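Local coordinates for cytochrome c2 (Blastochloris viridis, PDB 1CO6), which carries electrons through a covalently bound heme c, donating them to the oxidized bacteriochlorophyll of the photophosphorylation pathway, at residues 8-11 with 12-15; 32-35 with 36-39; 47-50 with 51-55. All coordinates share one frame; numbering follows the deposited sequence.

Interaction 1: 8-11 with 12-15; sequences QVFK and QCLV. With HEC (heme c), chain B.
The F10 ring carries C13 on one face and L14 at its edge. C13 CB stands 3.6 Å above the ring plane, over its centre, in a CH-pi contact. C13 SG lies obliquely, 4.3 Å from the F10 ring centroid, as a sulfur-aromatic contact. L14 CD1 meets F10 CE1 near the ring plane at 4.0 Å, and the two side chains cross at about a right angle. This is the last turn of helix 3-14, where the heme-binding CxxCH motif of cytochromes c begins. F10 CG is anti to the backbone N (chi1 -159°), and this brings the ring beneath the C13 side chain, although the CB of F10 starts out away from 12-15. I19, L31 and residues of helix 87-98, among them L93, Y96 and I97, also pack against F10, so the ring joins this last turn to helix 87-98. Backbone bonds hold the turn: L14 N donates to F10 O at 2.8 Å, and Q12 N to V9 O at 3.2 Å. The CB that lies on the ring also carries the heme thioether: C13 SG is bonded covalently to HEC CAB at 1.9 Å.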
loop_
_atom_site.group_PDB
_atom_site.type_symbol
_atom_site.label_atom_id
_atom_site.label_comp_id
_atom_site.label_asym_id
_atom_site.label_seq_id
_atom_site.Cartn_x
_atom_site.Cartn_y
_atom_site.Cartn_z
ATOM N N GLN A 8 -9.824 9.807 -1.844
ATOM C CA GLN A 8 -9.989 9.952 -3.296
ATOM C C GLN A 8 -8.796 9.422 -4.074
ATOM O O GLN A 8 -9.011 8.817 -5.124
ATOM C CB GLN A 8 -10.214 11.408 -3.735
ATOM C CG GLN A 8 -11.422 11.989 -3.000
ATOM C CD GLN A 8 -12.683 11.298 -3.521
ATOM O OE1 GLN A 8 -13.583 10.889 -2.779
ATOM N NE2 GLN A 8 -12.686 11.166 -4.859
ATOM N N VAL A 9 -7.580 9.715 -3.611
ATOM C CA VAL A 9 -6.389 9.187 -4.297
ATOM C C VAL A 9 -6.462 7.647 -4.213
ATOM O O VAL A 9 -6.054 6.972 -5.175
ATOM C CB VAL A 9 -5.104 9.805 -3.688
ATOM C CG1 VAL A 9 -3.850 9.183 -4.277
ATOM C CG2 VAL A 9 -5.027 11.319 -3.772
ATOM N N PHE A 10 -6.973 7.082 -3.118
ATOM C CA PHE A 10 -7.087 5.636 -2.913
ATOM C C PHE A 10 -7.895 4.884 -3.976
ATOM O O PHE A 10 -7.761 3.670 -4.177
ATOM C CB PHE A 10 -7.595 5.241 -1.524
ATOM C CG PHE A 10 -7.238 3.802 -1.164
ATOM C CD1 PHE A 10 -8.199 2.793 -1.309
ATOM C CD2 PHE A 10 -5.930 3.492 -0.785
ATOM C CE1 PHE A 10 -7.886 1.471 -0.984
ATOM C CE2 PHE A 10 -5.604 2.162 -0.475
ATOM C CZ PHE A 10 -6.589 1.159 -0.603
ATOM N N LYS A 11 -8.763 5.624 -4.674
ATOM C CA LYS A 11 -9.610 5.044 -5.738
ATOM C C LYS A 11 -8.738 4.366 -6.784
ATOM O O LYS A 11 -9.166 3.297 -7.265
ATOM C CB LYS A 11 -10.571 6.080 -6.307
ATOM C CG LYS A 11 -11.871 6.151 -5.493
ATOM C CD LYS A 11 -12.459 7.543 -5.457
ATOM C CE LYS A 11 -13.018 7.991 -6.790
ATOM N NZ LYS A 11 -11.926 8.370 -7.731
ATOM N N GLN A 12 -7.570 4.879 -7.083
ATOM C CA GLN A 12 -6.681 4.210 -8.067
ATOM C C GLN A 12 -6.295 2.843 -7.521
ATOM O O GLN A 12 -6.389 1.821 -8.223
ATOM C CB GLN A 12 -5.528 5.035 -8.560
ATOM C CG GLN A 12 -4.946 6.175 -7.816
ATOM C CD GLN A 12 -3.958 7.010 -8.601
ATOM O OE1 GLN A 12 -3.813 8.242 -8.427
ATOM N NE2 GLN A 12 -3.181 6.395 -9.487
ATOM N N CYS A 13 -5.999 2.750 -6.239
ATOM C CA CYS A 13 -5.619 1.520 -5.564
ATOM C C CYS A 13 -6.758 0.513 -5.379
ATOM O O CYS A 13 -6.466 -0.685 -5.399
ATOM C CB CYS A 13 -5.142 1.841 -4.122
ATOM S SG CYS A 13 -4.065 3.310 -4.024
ATOM N N LEU A 14 -7.957 1.014 -5.112
ATOM C CA LEU A 14 -9.110 0.129 -4.837
ATOM C C LEU A 14 -9.406 -0.966 -5.859
ATOM O O LEU A 14 -9.958 -2.008 -5.448
ATOM C CB LEU A 14 -10.297 1.057 -4.564
ATOM C CG LEU A 14 -11.481 0.440 -3.865
ATOM C CD1 LEU A 14 -11.094 -0.260 -2.562
ATOM C CD2 LEU A 14 -12.479 1.582 -3.596
ATOM N N VAL A 15 -9.090 -0.743 -7.090
ATOM C CA VAL A 15 -9.250 -1.657 -8.220
ATOM C C VAL A 15 -8.538 -2.964 -7.852
ATOM O O VAL A 15 -9.066 -4.067 -8.094
ATOM C CB VAL A 15 -8.676 -1.015 -9.490
ATOM C CG1 VAL A 15 -8.660 -1.959 -10.677
ATOM C CG2 VAL A 15 -9.361 0.331 -9.819
HETATM FE FE HEC B . -0.417 -2.257 -5.033
HETATM C CHA HEC B . 1.465 -4.660 -3.662
HETATM C CHB HEC B . 0.215 -0.193 -2.372
HETATM C CHC HEC B . -2.150 0.312 -6.595
HETATM C CHD HEC B . -1.453 -4.447 -7.503
HETATM N NA HEC B . 0.629 -2.409 -3.312
HETATM C C1A HEC B . 1.483 -3.451 -2.968
HETATM C C2A HEC B . 2.241 -3.076 -1.807
HETATM C C3A HEC B . 1.888 -1.828 -1.471
HETATM C C4A HEC B . 0.885 -1.371 -2.409
HETATM C CMA HEC B . 2.422 -0.955 -0.310
HETATM C CAA HEC B . 3.216 -4.021 -1.034
HETATM C CBA HEC B . 2.349 -4.890 -0.076
HETATM C CGA HEC B . 3.063 -5.847 0.846
HETATM O O1A HEC B . 4.283 -5.857 0.813
HETATM O O2A HEC B . 2.299 -6.546 1.558
HETATM N NB HEC B . -0.889 -0.371 -4.575
HETATM C C1B HEC B . -0.574 0.279 -3.375
HETATM C C2B HEC B . -1.135 1.608 -3.427
HETATM C C3B HEC B . -1.749 1.759 -4.604
HETATM C C4B HEC B . -1.637 0.531 -5.330
HETATM C CMB HEC B . -0.971 2.605 -2.260
HETATM C CAB HEC B . -2.525 3.042 -5.059
HETATM C CBB HEC B . -1.697 4.140 -5.380
HETATM N NC HEC B . -1.558 -2.108 -6.711
HETATM C C1C HEC B . -2.163 -0.962 -7.173
HETATM C C2C HEC B . -2.871 -1.292 -8.398
HETATM C C3C HEC B . -2.651 -2.582 -8.675
HETATM C C4C HEC B . -1.856 -3.129 -7.606
HETATM C CMC HEC B . -3.663 -0.263 -9.230
HETATM C CAC HEC B . -3.279 -3.405 -9.874
HETATM C CBC HEC B . -3.081 -2.994 -11.203
HETATM N ND HEC B . -0.091 -4.196 -5.457
HETATM C C1D HEC B . -0.560 -4.906 -6.564
HETATM C C2D HEC B . 0.068 -6.230 -6.555
HETATM C C3D HEC B . 0.856 -6.298 -5.481
HETATM C C4D HEC B . 0.789 -5.033 -4.802
HETATM C CMD HEC B . -0.212 -7.299 -7.642
HETATM C CAD HEC B . 1.801 -7.455 -5.058
HETATM C CBD HEC B . 3.249 -7.175 -5.573
HETATM C CGD HEC B . 4.115 -8.418 -5.666
HETATM O O1D HEC B . 5.151 -8.181 -6.359
HETATM O O2D HEC B . 3.800 -9.492 -5.100
#

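Interaction 2: 32-35 with 36-39; sequences NGLF and GRHS. With HEC (heme c), chain B.
R37 folds back over L34 and runs to a heme propionate. Its CB lies 3.4 Å from L34 O, and CG stays beside the same oxygen. CD meets G33 O at 3.6 Å. The chain is extended from CG to NE (chi2 169°, chi3 179°), which carries the guanidinium to the propionate. R37 NE lies 3.8 Å from HEC O2A. L34 CD1 lies 3.9 Å above the guanidinium plane, toward its rim, and its side chain crosses that of R37 at about a right angle. HEC O2A and N32 O both lie in plane at the guanidinium edge. R37 NH1 gives HEC O2A an almost straight hydrogen bond of 3.1 Å (172° at the hydrogen). NH1 is also bonded to V30 O. These two bonds fix the group's rotation, and its charge would partly balance the propionate. R37 NH2 is 2.8 Å from N32 O. A type II beta turn runs from L34 to R37, closed by R37 N to L34 O at 3.1 Å. The turn lies in the long loop between helices 3-14 and 49-52. L34 and F35 rest on I97 of helix 87-98, and F35 meets F63 of helix 60-68 edge-to-face.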
loop_
_atom_site.group_PDB
_atom_site.type_symbol
_atom_site.label_atom_id
_atom_site.label_comp_id
_atom_site.label_asym_id
_atom_site.label_seq_id
_atom_site.Cartn_x
_atom_site.Cartn_y
_atom_site.Cartn_z
ATOM N N ASN A 32 -4.747 -3.027 5.121
ATOM C CA ASN A 32 -5.036 -2.715 6.552
ATOM C C ASN A 32 -3.704 -2.972 7.289
ATOM O O ASN A 32 -3.006 -3.956 6.965
ATOM C CB ASN A 32 -6.072 -3.687 7.115
ATOM C CG ASN A 32 -7.469 -3.310 6.646
ATOM O OD1 ASN A 32 -7.747 -2.113 6.485
ATOM N ND2 ASN A 32 -8.274 -4.351 6.440
ATOM N N GLY A 33 -3.409 -2.129 8.250
ATOM C CA GLY A 33 -2.172 -2.205 9.031
ATOM C C GLY A 33 -0.925 -2.218 8.172
ATOM O O GLY A 33 0.033 -2.951 8.466
ATOM N N LEU A 34 -0.838 -1.438 7.115
ATOM C CA LEU A 34 0.338 -1.425 6.270
ATOM C C LEU A 34 1.616 -0.892 6.932
ATOM O O LEU A 34 2.677 -1.586 6.832
ATOM C CB LEU A 34 0.019 -0.665 4.943
ATOM C CG LEU A 34 1.261 -0.513 4.080
ATOM C CD1 LEU A 34 1.672 -1.815 3.354
ATOM C CD2 LEU A 34 0.976 0.567 3.043
ATOM N N PHE A 35 1.575 0.301 7.539
ATOM C CA PHE A 35 2.842 0.872 8.077
ATOM C C PHE A 35 3.403 0.067 9.239
ATOM O O PHE A 35 2.651 -0.178 10.176
ATOM C CB PHE A 35 2.668 2.378 8.361
ATOM C CG PHE A 35 2.304 3.102 7.073
ATOM C CD1 PHE A 35 3.264 3.231 6.078
ATOM C CD2 PHE A 35 1.016 3.611 6.909
ATOM C CE1 PHE A 35 2.936 3.864 4.881
ATOM C CE2 PHE A 35 0.658 4.259 5.697
ATOM C CZ PHE A 35 1.632 4.358 4.704
ATOM N N GLY A 36 4.684 -0.260 9.126
ATOM C CA GLY A 36 5.403 -1.027 10.159
ATOM C C GLY A 36 5.524 -2.469 9.770
ATOM O O GLY A 36 6.389 -3.188 10.312
ATOM N N ARG A 37 4.660 -2.895 8.829
ATOM C CA ARG A 37 4.709 -4.338 8.427
ATOM C C ARG A 37 5.846 -4.620 7.442
ATOM O O ARG A 37 6.273 -3.723 6.684
ATOM C CB ARG A 37 3.309 -4.747 8.024
ATOM C CG ARG A 37 2.912 -4.846 6.562
ATOM C CD ARG A 37 1.531 -5.557 6.517
ATOM N NE ARG A 37 1.190 -5.601 5.100
ATOM C CZ ARG A 37 0.021 -5.293 4.505
ATOM N NH1 ARG A 37 -0.118 -5.377 3.161
ATOM N NH2 ARG A 37 -1.039 -4.879 5.207
ATOM N N HIS A 38 6.387 -5.835 7.518
ATOM C CA HIS A 38 7.462 -6.327 6.620
ATOM C C HIS A 38 6.801 -6.710 5.303
ATOM O O HIS A 38 5.656 -7.201 5.263
ATOM C CB HIS A 38 8.236 -7.525 7.252
ATOM C CG HIS A 38 9.146 -7.037 8.339
ATOM N ND1 HIS A 38 10.510 -7.132 8.330
ATOM C CD2 HIS A 38 8.841 -6.347 9.488
ATOM C CE1 HIS A 38 10.995 -6.561 9.434
ATOM N NE2 HIS A 38 10.008 -6.060 10.149
ATOM N N SER A 39 7.466 -6.451 4.211
ATOM C CA SER A 39 6.847 -6.784 2.888
ATOM C C SER A 39 6.653 -8.288 2.761
ATOM O O SER A 39 7.423 -9.087 3.336
ATOM C CB SER A 39 7.646 -6.226 1.712
ATOM O OG SER A 39 8.942 -6.767 1.684
HETATM FE FE HEC B . -0.417 -2.257 -5.033
HETATM C CHA HEC B . 1.465 -4.660 -3.662
HETATM C CHB HEC B . 0.215 -0.193 -2.372
HETATM C CHC HEC B . -2.150 0.312 -6.595
HETATM C CHD HEC B . -1.453 -4.447 -7.503
HETATM N NA HEC B . 0.629 -2.409 -3.312
HETATM C C1A HEC B . 1.483 -3.451 -2.968
HETATM C C2A HEC B . 2.241 -3.076 -1.807
HETATM C C3A HEC B . 1.888 -1.828 -1.471
HETATM C C4A HEC B . 0.885 -1.371 -2.409
HETATM C CMA HEC B . 2.422 -0.955 -0.310
HETATM C CAA HEC B . 3.216 -4.021 -1.034
HETATM C CBA HEC B . 2.349 -4.890 -0.076
HETATM C CGA HEC B . 3.063 -5.847 0.846
HETATM O O1A HEC B . 4.283 -5.857 0.813
HETATM O O2A HEC B . 2.299 -6.546 1.558
HETATM N NB HEC B . -0.889 -0.371 -4.575
HETATM C C1B HEC B . -0.574 0.279 -3.375
HETATM C C2B HEC B . -1.135 1.608 -3.427
HETATM C C3B HEC B . -1.749 1.759 -4.604
HETATM C C4B HEC B . -1.637 0.531 -5.330
HETATM C CMB HEC B . -0.971 2.605 -2.260
HETATM C CAB HEC B . -2.525 3.042 -5.059
HETATM C CBB HEC B . -1.697 4.140 -5.380
HETATM N NC HEC B . -1.558 -2.108 -6.711
HETATM C C1C HEC B . -2.163 -0.962 -7.173
HETATM C C2C HEC B . -2.871 -1.292 -8.398
HETATM C C3C HEC B . -2.651 -2.582 -8.675
HETATM C C4C HEC B . -1.856 -3.129 -7.606
HETATM C CMC HEC B . -3.663 -0.263 -9.230
HETATM C CAC HEC B . -3.279 -3.405 -9.874
HETATM C CBC HEC B . -3.081 -2.994 -11.203
HETATM N ND HEC B . -0.091 -4.196 -5.457
HETATM C C1D HEC B . -0.560 -4.906 -6.564
HETATM C C2D HEC B . 0.068 -6.230 -6.555
HETATM C C3D HEC B . 0.856 -6.298 -5.481
HETATM C C4D HEC B . 0.789 -5.033 -4.802
HETATM C CMD HEC B . -0.212 -7.299 -7.642
HETATM C CAD HEC B . 1.801 -7.455 -5.058
HETATM C CBD HEC B . 3.249 -7.175 -5.573
HETATM C CGD HEC B . 4.115 -8.418 -5.666
HETATM O O1D HEC B . 5.151 -8.181 -6.359
HETATM O O2D HEC B . 3.800 -9.492 -5.100
#

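Interaction 3: 47-50 with 51-55; sequences YSDA and NKNSG. With HEC (heme c), chain B.
Hydrogen bonds to the heme propionates lead this contact, with Y47 and N51 each donating to one oxygen of the same propionate. Y47 OH donates to HEC O2A at 2.6 Å and accepts from I42 N. N51 ND2 donates to HEC O1A at 3.2 Å. S48 takes the other propionate, through OG to HEC O1D at 2.6 Å and through its backbone N to O2D. Capping comes next. S48 is the N-cap of helix 49-52, and its OG accepts from N51 N at 3.0 Å. OG sits between the backbone N and the carbonyl carbon (chi1 55°), where it faces both N51 N and the propionate. Helical backbone bonds follow, K52 N to S48 O and N53 N to D49 O. In van der Waals contact, N51 OD1 lies obliquely to the Y47 ring, 3.3 Å from Y47 CD2. The charged pair is D49 and K52: K52 NZ meets D49 OD1 on its anti side at 3.0 Å, and also donates to Y47 O. The propionates thus receive donors in and just before one short helix. Its N-terminal end may favour the charge of the propionate held by S48; the other is stabilised by its hydrogen bonds to Y47 and N51.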
loop_
_atom_site.group_PDB
_atom_site.type_symbol
_atom_site.label_atom_id
_atom_site.label_comp_id
_atom_site.label_asym_id
_atom_site.label_seq_id
_atom_site.Cartn_x
_atom_site.Cartn_y
_atom_site.Cartn_z
ATOM N N TYR A 47 2.654 -13.552 -3.259
ATOM C CA TYR A 47 3.630 -12.494 -3.580
ATOM C C TYR A 47 4.688 -12.981 -4.561
ATOM O O TYR A 47 4.968 -14.197 -4.589
ATOM C CB TYR A 47 4.383 -12.088 -2.298
ATOM C CG TYR A 47 3.596 -11.287 -1.282
ATOM C CD1 TYR A 47 3.022 -11.897 -0.185
ATOM C CD2 TYR A 47 3.477 -9.903 -1.445
ATOM C CE1 TYR A 47 2.297 -11.153 0.752
ATOM C CE2 TYR A 47 2.783 -9.137 -0.507
ATOM C CZ TYR A 47 2.205 -9.770 0.580
ATOM O OH TYR A 47 1.550 -9.018 1.524
ATOM N N SER A 48 5.220 -12.011 -5.279
ATOM C CA SER A 48 6.341 -12.305 -6.188
ATOM C C SER A 48 7.565 -12.502 -5.251
ATOM O O SER A 48 7.563 -12.091 -4.079
ATOM C CB SER A 48 6.732 -11.176 -7.105
ATOM O OG SER A 48 7.005 -9.992 -6.351
ATOM N N ASP A 49 8.595 -13.149 -5.735
ATOM C CA ASP A 49 9.849 -13.290 -4.995
ATOM C C ASP A 49 10.428 -11.870 -4.815
ATOM O O ASP A 49 10.957 -11.559 -3.735
ATOM C CB ASP A 49 10.859 -14.106 -5.831
ATOM C CG ASP A 49 10.679 -15.597 -5.621
ATOM O OD1 ASP A 49 9.916 -16.086 -4.791
ATOM O OD2 ASP A 49 11.320 -16.339 -6.376
ATOM N N ALA A 50 10.329 -11.069 -5.854
ATOM C CA ALA A 50 10.791 -9.688 -5.880
ATOM C C ALA A 50 10.264 -8.978 -4.607
ATOM O O ALA A 50 11.073 -8.305 -3.928
ATOM C CB ALA A 50 10.353 -8.983 -7.152
ATOM N N ASN A 51 8.967 -9.087 -4.279
ATOM C CA ASN A 51 8.480 -8.419 -3.068
ATOM C C ASN A 51 8.834 -9.191 -1.793
ATOM O O ASN A 51 9.442 -8.655 -0.839
ATOM C CB ASN A 51 6.954 -8.201 -3.243
ATOM C CG ASN A 51 6.349 -7.701 -1.950
ATOM O OD1 ASN A 51 6.351 -8.389 -0.907
ATOM N ND2 ASN A 51 5.845 -6.487 -1.951
ATOM N N LYS A 52 8.530 -10.452 -1.708
ATOM C CA LYS A 52 8.748 -11.291 -0.546
ATOM C C LYS A 52 10.161 -11.312 0.007
ATOM O O LYS A 52 10.312 -11.324 1.230
ATOM C CB LYS A 52 8.419 -12.722 -1.002
ATOM C CG LYS A 52 7.979 -13.790 -0.039
ATOM C CD LYS A 52 7.381 -14.915 -0.902
ATOM C CE LYS A 52 8.216 -15.461 -2.037
ATOM N NZ LYS A 52 7.391 -15.738 -3.264
ATOM N N ASN A 53 11.145 -11.383 -0.868
ATOM C CA ASN A 53 12.568 -11.433 -0.470
ATOM C C ASN A 53 13.249 -10.075 -0.445
ATOM O O ASN A 53 14.464 -10.033 -0.182
ATOM C CB ASN A 53 13.356 -12.403 -1.376
ATOM C CG ASN A 53 12.747 -13.806 -1.322
ATOM O OD1 ASN A 53 12.232 -14.324 -0.325
ATOM N ND2 ASN A 53 12.732 -14.481 -2.498
ATOM N N SER A 54 12.512 -8.983 -0.625
ATOM C CA SER A 54 13.118 -7.645 -0.677
ATOM C C SER A 54 13.716 -7.168 0.625
ATOM O O SER A 54 14.575 -6.253 0.526
ATOM C CB SER A 54 12.076 -6.626 -1.141
ATOM O OG SER A 54 11.084 -6.356 -0.129
ATOM N N GLY A 55 13.223 -7.651 1.729
ATOM C CA GLY A 55 13.718 -7.205 3.063
ATOM C C GLY A 55 13.186 -5.842 3.452
ATOM O O GLY A 55 13.706 -5.157 4.367
HETATM FE FE HEC B . -0.417 -2.257 -5.033
HETATM C CHA HEC B . 1.465 -4.660 -3.662
HETATM C CHB HEC B . 0.215 -0.193 -2.372
HETATM C CHC HEC B . -2.150 0.312 -6.595
HETATM C CHD HEC B . -1.453 -4.447 -7.503
HETATM N NA HEC B . 0.629 -2.409 -3.312
HETATM C C1A HEC B . 1.483 -3.451 -2.968
HETATM C C2A HEC B . 2.241 -3.076 -1.807
HETATM C C3A HEC B . 1.888 -1.828 -1.471
HETATM C C4A HEC B . 0.885 -1.371 -2.409
HETATM C CMA HEC B . 2.422 -0.955 -0.310
HETATM C CAA HEC B . 3.216 -4.021 -1.034
HETATM C CBA HEC B . 2.349 -4.890 -0.076
HETATM C CGA HEC B . 3.063 -5.847 0.846
HETATM O O1A HEC B . 4.283 -5.857 0.813
HETATM O O2A HEC B . 2.299 -6.546 1.558
HETATM N NB HEC B . -0.889 -0.371 -4.575
HETATM C C1B HEC B . -0.574 0.279 -3.375
HETATM C C2B HEC B . -1.135 1.608 -3.427
HETATM C C3B HEC B . -1.749 1.759 -4.604
HETATM C C4B HEC B . -1.637 0.531 -5.330
HETATM C CMB HEC B . -0.971 2.605 -2.260
HETATM C CAB HEC B . -2.525 3.042 -5.059
HETATM C CBB HEC B . -1.697 4.140 -5.380
HETATM N NC HEC B . -1.558 -2.108 -6.711
HETATM C C1C HEC B . -2.163 -0.962 -7.173
HETATM C C2C HEC B . -2.871 -1.292 -8.398
HETATM C C3C HEC B . -2.651 -2.582 -8.675
HETATM C C4C HEC B . -1.856 -3.129 -7.606
HETATM C CMC HEC B . -3.663 -0.263 -9.230
HETATM C CAC HEC B . -3.279 -3.405 -9.874
HETATM C CBC HEC B . -3.081 -2.994 -11.203
HETATM N ND HEC B . -0.091 -4.196 -5.457
HETATM C C1D HEC B . -0.560 -4.906 -6.564
HETATM C C2D HEC B . 0.068 -6.230 -6.555
HETATM C C3D HEC B . 0.856 -6.298 -5.481
HETATM C C4D HEC B . 0.789 -5.033 -4.802
HETATM C CMD HEC B . -0.212 -7.299 -7.642
HETATM C CAD HEC B . 1.801 -7.455 -5.058
HETATM C CBD HEC B . 3.249 -7.175 -5.573
HETATM C CGD HEC B . 4.115 -8.418 -5.666
HETATM O O1D HEC B . 5.151 -8.181 -6.359
HETATM O O2D HEC B . 3.800 -9.492 -5.100
#

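All three contacts are local and partly buried, and each touches the same heme from a different part of the fold. Interaction 1 belongs to helix 3-14 and is largely apolar, at one of the two thioethers of the heme. Interactions 2 and 3 are more polar and serve the propionates, though interaction 2 also has L34 against R37. The buried residues are F10 and C13 in interaction 1, N32 and L34 in interaction 2, and Y47 and N51 in interaction 3; D49 and K52 are exposed. Interactions 2 and 3 touch directly, since S39 OG makes probable hydrogen bonds to S54 OG and N51 O. Interaction 1 lies across the chain's centre from both, about 18 and 23 Å away between centres.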